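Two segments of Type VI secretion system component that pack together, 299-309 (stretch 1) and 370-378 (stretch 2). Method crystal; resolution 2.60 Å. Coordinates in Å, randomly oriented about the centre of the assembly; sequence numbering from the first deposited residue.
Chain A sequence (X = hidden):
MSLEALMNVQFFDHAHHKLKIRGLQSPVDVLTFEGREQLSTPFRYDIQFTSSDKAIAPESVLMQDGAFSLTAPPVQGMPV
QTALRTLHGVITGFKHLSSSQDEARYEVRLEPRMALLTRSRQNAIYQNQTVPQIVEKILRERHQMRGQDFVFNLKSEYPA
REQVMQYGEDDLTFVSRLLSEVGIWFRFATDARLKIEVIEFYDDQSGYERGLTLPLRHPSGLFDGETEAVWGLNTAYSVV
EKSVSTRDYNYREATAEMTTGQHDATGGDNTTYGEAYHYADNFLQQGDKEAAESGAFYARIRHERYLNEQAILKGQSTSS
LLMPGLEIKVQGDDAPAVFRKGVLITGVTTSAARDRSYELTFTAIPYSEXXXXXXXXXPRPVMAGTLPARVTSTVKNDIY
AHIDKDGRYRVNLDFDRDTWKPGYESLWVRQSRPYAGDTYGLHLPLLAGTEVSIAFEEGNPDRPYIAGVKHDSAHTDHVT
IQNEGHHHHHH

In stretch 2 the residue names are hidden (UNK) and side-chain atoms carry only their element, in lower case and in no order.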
# COMPACT_ATOMS: atom_id res chain seq x y z
N ALA A 299 -3.91 19.87 20.02
CA ALA A 299 -3.45 18.88 20.97
C ALA A 299 -4.65 18.18 21.62
O ALA A 299 -4.57 17.00 21.97
CB ALA A 299 -2.55 19.52 22.02
N ARG A 300 -5.76 18.91 21.77
CA ARG A 300 -6.97 18.36 22.38
C ARG A 300 -7.67 17.40 21.43
O ARG A 300 -8.08 16.32 21.85
CB ARG A 300 -7.92 19.48 22.81
CG ARG A 300 -8.97 19.05 23.82
CD ARG A 300 -10.34 18.94 23.21
NE ARG A 300 -10.99 20.23 23.02
CZ ARG A 300 -11.92 20.47 22.10
NH1 ARG A 300 -12.31 19.52 21.28
NH2 ARG A 300 -12.46 21.68 22.00
N ILE A 301 -7.79 17.81 20.16
CA ILE A 301 -8.35 16.98 19.10
C ILE A 301 -7.52 15.71 18.93
O ILE A 301 -8.08 14.61 18.88
CB ILE A 301 -8.45 17.75 17.73
CG1 ILE A 301 -9.46 18.91 17.79
CG2 ILE A 301 -8.80 16.81 16.57
CD1 ILE A 301 -10.83 18.55 18.30
N ARG A 302 -6.19 15.84 18.89
CA ARG A 302 -5.33 14.68 18.65
C ARG A 302 -5.30 13.69 19.83
O ARG A 302 -5.01 12.51 19.65
CB ARG A 302 -3.91 15.10 18.23
CG ARG A 302 -2.99 15.54 19.37
CD ARG A 302 -1.53 15.55 18.96
NE ARG A 302 -1.28 14.56 17.91
CZ ARG A 302 -0.18 13.82 17.80
NH1 ARG A 302 0.80 13.94 18.69
NH2 ARG A 302 -0.06 12.96 16.80
N HIS A 303 -5.63 14.18 21.02
CA HIS A 303 -5.73 13.31 22.18
C HIS A 303 -7.04 12.52 22.16
O HIS A 303 -7.04 11.32 22.43
CB HIS A 303 -5.62 14.12 23.47
CG HIS A 303 -5.57 13.28 24.70
ND1 HIS A 303 -6.49 13.40 25.73
CD2 HIS A 303 -4.72 12.29 25.06
CE1 HIS A 303 -6.19 12.53 26.68
NE2 HIS A 303 -5.12 11.84 26.30
N GLU A 304 -8.14 13.21 21.86
CA GLU A 304 -9.45 12.58 21.71
C GLU A 304 -9.44 11.51 20.61
O GLU A 304 -10.13 10.49 20.73
CB GLU A 304 -10.52 13.63 21.41
CG GLU A 304 -10.82 14.59 22.56
CD GLU A 304 -12.11 15.41 22.36
OE1 GLU A 304 -12.90 15.12 21.43
OE2 GLU A 304 -12.35 16.34 23.16
N ARG A 305 -8.65 11.72 19.57
CA ARG A 305 -8.49 10.75 18.49
C ARG A 305 -7.74 9.51 18.97
O ARG A 305 -8.03 8.40 18.53
CB ARG A 305 -7.77 11.39 17.29
CG ARG A 305 -7.90 10.62 15.98
CD ARG A 305 -7.04 11.22 14.86
NE ARG A 305 -7.48 12.57 14.47
CZ ARG A 305 -6.72 13.66 14.49
NH1 ARG A 305 -7.24 14.82 14.13
NH2 ARG A 305 -5.44 13.61 14.86
N TYR A 306 -6.78 9.70 19.88
CA TYR A 306 -6.04 8.57 20.49
C TYR A 306 -6.95 7.75 21.39
O TYR A 306 -6.91 6.52 21.35
CB TYR A 306 -4.81 9.04 21.28
CG TYR A 306 -3.60 9.31 20.41
CD1 TYR A 306 -3.33 8.52 19.29
CD2 TYR A 306 -2.71 10.35 20.71
CE1 TYR A 306 -2.21 8.76 18.48
CE2 TYR A 306 -1.59 10.60 19.92
CZ TYR A 306 -1.35 9.80 18.81
OH TYR A 306 -0.24 10.04 18.02
N LEU A 307 -7.78 8.44 22.17
CA LEU A 307 -8.79 7.81 23.01
C LEU A 307 -9.84 7.04 22.17
O LEU A 307 -10.29 5.96 22.57
CB LEU A 307 -9.46 8.86 23.90
CG LEU A 307 -8.97 9.07 25.34
CD1 LEU A 307 -7.50 8.71 25.57
CD2 LEU A 307 -9.26 10.49 25.83
N ASN A 308 -10.18 7.58 21.00
CA ASN A 308 -11.07 6.92 20.05
C ASN A 308 -10.60 5.54 19.63
O ASN A 308 -11.37 4.59 19.63
CB ASN A 308 -11.33 7.80 18.80
CG ASN A 308 -12.57 8.69 18.95
OD1 ASN A 308 -13.59 8.48 18.28
ND2 ASN A 308 -12.50 9.68 19.85
N GLU A 309 -9.32 5.40 19.31
CA GLU A 309 -8.82 4.12 18.81
C GLU A 309 -8.24 3.23 19.91
O GLU A 309 -7.74 2.15 19.64
CB GLU A 309 -7.80 4.35 17.70
CG GLU A 309 -6.71 5.32 18.08
CD GLU A 309 -5.80 5.69 16.92
OE1 GLU A 309 -4.57 5.54 17.06
OE2 GLU A 309 -6.32 6.13 15.86
N UNK A 370 -15.60 13.46 28.81
CA UNK A 370 -14.32 14.12 28.64
C UNK A 370 -13.60 13.83 27.32
O UNK A 370 -12.46 14.24 27.14
c UNK A 370 -10.21 11.29 30.69
c UNK A 370 -13.34 12.58 30.53
n UNK A 370 -9.77 12.37 30.06
n UNK A 370 -11.49 10.92 30.56
n UNK A 370 -9.39 10.58 31.45
c UNK A 370 -12.47 11.61 29.74
c UNK A 370 -13.40 13.96 29.87
N UNK A 371 -14.27 13.11 26.41
CA UNK A 371 -13.92 13.10 24.99
C UNK A 371 -15.10 12.76 24.10
O UNK A 371 -16.13 12.31 24.59
c UNK A 371 -13.09 9.96 25.76
c UNK A 371 -12.96 10.71 24.60
c UNK A 371 -12.97 10.04 23.38
c UNK A 371 -13.28 8.60 25.72
c UNK A 371 -12.72 12.20 24.67
o UNK A 371 -13.49 6.59 24.47
c UNK A 371 -13.16 8.67 23.33
c UNK A 371 -13.31 7.96 24.50
N UNK A 372 -14.95 12.98 22.79
CA UNK A 372 -16.01 12.72 21.80
C UNK A 372 -15.49 11.94 20.60
O UNK A 372 -14.31 11.57 20.56
N UNK A 373 -16.36 11.67 19.63
CA UNK A 373 -15.94 10.96 18.42
C UNK A 373 -15.06 11.87 17.57
O UNK A 373 -15.32 13.07 17.48
c UNK A 373 -16.70 9.87 16.25
c UNK A 373 -17.13 10.45 17.59
c UNK A 373 -16.13 8.61 16.16
c UNK A 373 -15.70 8.11 14.92
c UNK A 373 -16.82 10.63 15.08
c UNK A 373 -16.40 10.14 13.87
o UNK A 373 -15.44 8.45 12.55
c UNK A 373 -15.84 8.89 13.79
N UNK A 374 -14.02 11.29 16.97
CA UNK A 374 -13.12 11.99 16.07
C UNK A 374 -12.73 11.01 14.97
O UNK A 374 -12.35 9.88 15.26
n UNK A 374 -14.52 16.97 19.72
n UNK A 374 -14.58 16.77 17.41
n UNK A 374 -13.12 15.49 18.68
c UNK A 374 -12.54 14.79 17.53
c UNK A 374 -14.07 16.41 18.60
c UNK A 374 -12.00 13.42 17.95
c UNK A 374 -11.84 12.44 16.79
N UNK A 375 -12.80 11.44 13.70
CA UNK A 375 -12.46 10.56 12.59
C UNK A 375 -10.96 10.39 12.43
O UNK A 375 -10.19 11.16 12.99
c UNK A 375 -13.79 12.45 11.88
c UNK A 375 -13.26 12.75 13.23
c UNK A 375 -13.01 11.30 11.35
N UNK A 376 -10.57 9.38 11.66
CA UNK A 376 -9.18 9.19 11.31
C UNK A 376 -8.66 10.38 10.49
O UNK A 376 -9.36 10.95 9.64
c UNK A 376 -8.98 7.87 10.54
N UNK A 377 -7.43 10.75 10.80
CA UNK A 377 -6.71 11.84 10.19
C UNK A 377 -6.30 11.41 8.78
O UNK A 377 -5.56 10.44 8.63
c UNK A 377 -4.63 13.31 11.19
c UNK A 377 -5.49 14.56 11.14
c UNK A 377 -5.48 12.06 11.06
c UNK A 377 -3.52 13.31 10.14
N UNK A 378 -6.81 12.09 7.75
CA UNK A 378 -6.38 11.84 6.37
C UNK A 378 -5.08 12.62 6.14
O UNK A 378 -5.04 13.84 6.34
c UNK A 378 -6.94 12.24 3.92
c UNK A 378 -8.65 11.32 5.37
c UNK A 378 -9.81 11.86 6.11
c UNK A 378 -7.46 12.27 5.34
O HOH W 1 -9.94 13.63 14.02
O HOH W 2 -12.46 4.61 22.22

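Position 370 carries seven side-chain atoms, three carbons and a nitrogen in a chain ending in a carbon that bears two more nitrogens, and none of them comes within 4.5 Å of stretch 1. The guanidinium identifies Arg 370.

Position 371 has one carbon leading to a six-carbon ring that bears an oxygen; Leu 307 CB lies over one ring face and Asn 308 ND2 at the ring edge. This is Tyr 371. Its CA-to-CB bond points toward the helix, and Tyr 371 CB lies 3.7 Å from Glu 304 CG. Leu 307 CB sits 3.8 Å from the ring centroid and 13° off the ring normal, a CH-pi contact, whereas Asn 308 ND2 is 3.6 Å from Tyr 371 CD2.

Position 372 has no side-chain atoms, and its backbone N and O meet Glu 304 and Asn 308; it is therefore Gly 372. Gly 372 N donates a weak hydrogen bond to Glu 304 OE1 (3.3 Å, 148°), and Gly 372 O accepts a stronger one from Asn 308 ND2 (2.7 Å, 162°).

Position 373 again shows one carbon and a six-carbon ring with an oxygen, the ring approached by Asn 308 OD1, so it is Tyr 373. Its CA-to-CB bond points away overall, although CB touches stretch 1, and Asn 308 OD1 lies 3.3 Å from Tyr 373 CD1.

At position 374, three carbons, a nitrogen and a carbon with two further nitrogens reach Glu 304 OE1 and Ile 301 CD1, defining Arg 374, which has the largest covered area of stretch 2. Arg 374 NE at 2.8 Å and Arg 374 NH2 at 3.0 Å both donate to Glu 304 OE1, forming a salt bridge at the guanidinium edge. Ile 301 CD1 covers one face, 3.8 Å from Arg 374 NE.

Position 375 has three carbons closing a ring onto the backbone nitrogen, and its carbonyl faces Arg 305: Pro 375. Its CA-to-CB bond points away, but Pro 375 O accepts a weak hydrogen bond from Arg 305 NE (3.4 Å). Water 1 bridges the same pair, accepting from Arg 305 NE and donating to Pro 375 O, each at 2.7 Å.

Position 376 has a single carbon, its CA-to-CB bond pointing away, hence Ala 376.

Position 377 has four carbons forked at the second, one lying over a face of the Arg 305 guanidinium: Leu 377. Leu 377 CD2 is 3.5 Å from Arg 305 NH1.

Position 378 has four carbons forked at the first, with one two-carbon arm, beyond reach of the helix: Ile 378.

The contact joins a helix to an irregular segment. Asn 308 ties down its backbone, with Arg 374 N donating to Asn 308 OD1 (3.1 Å), while Glu 304 OE1 gathers Gly 372 and Arg 374. Tyr 371 packing on Leu 307 adds an apolar surface.

Stretch 2, residues 370-378: RYGYRPALI
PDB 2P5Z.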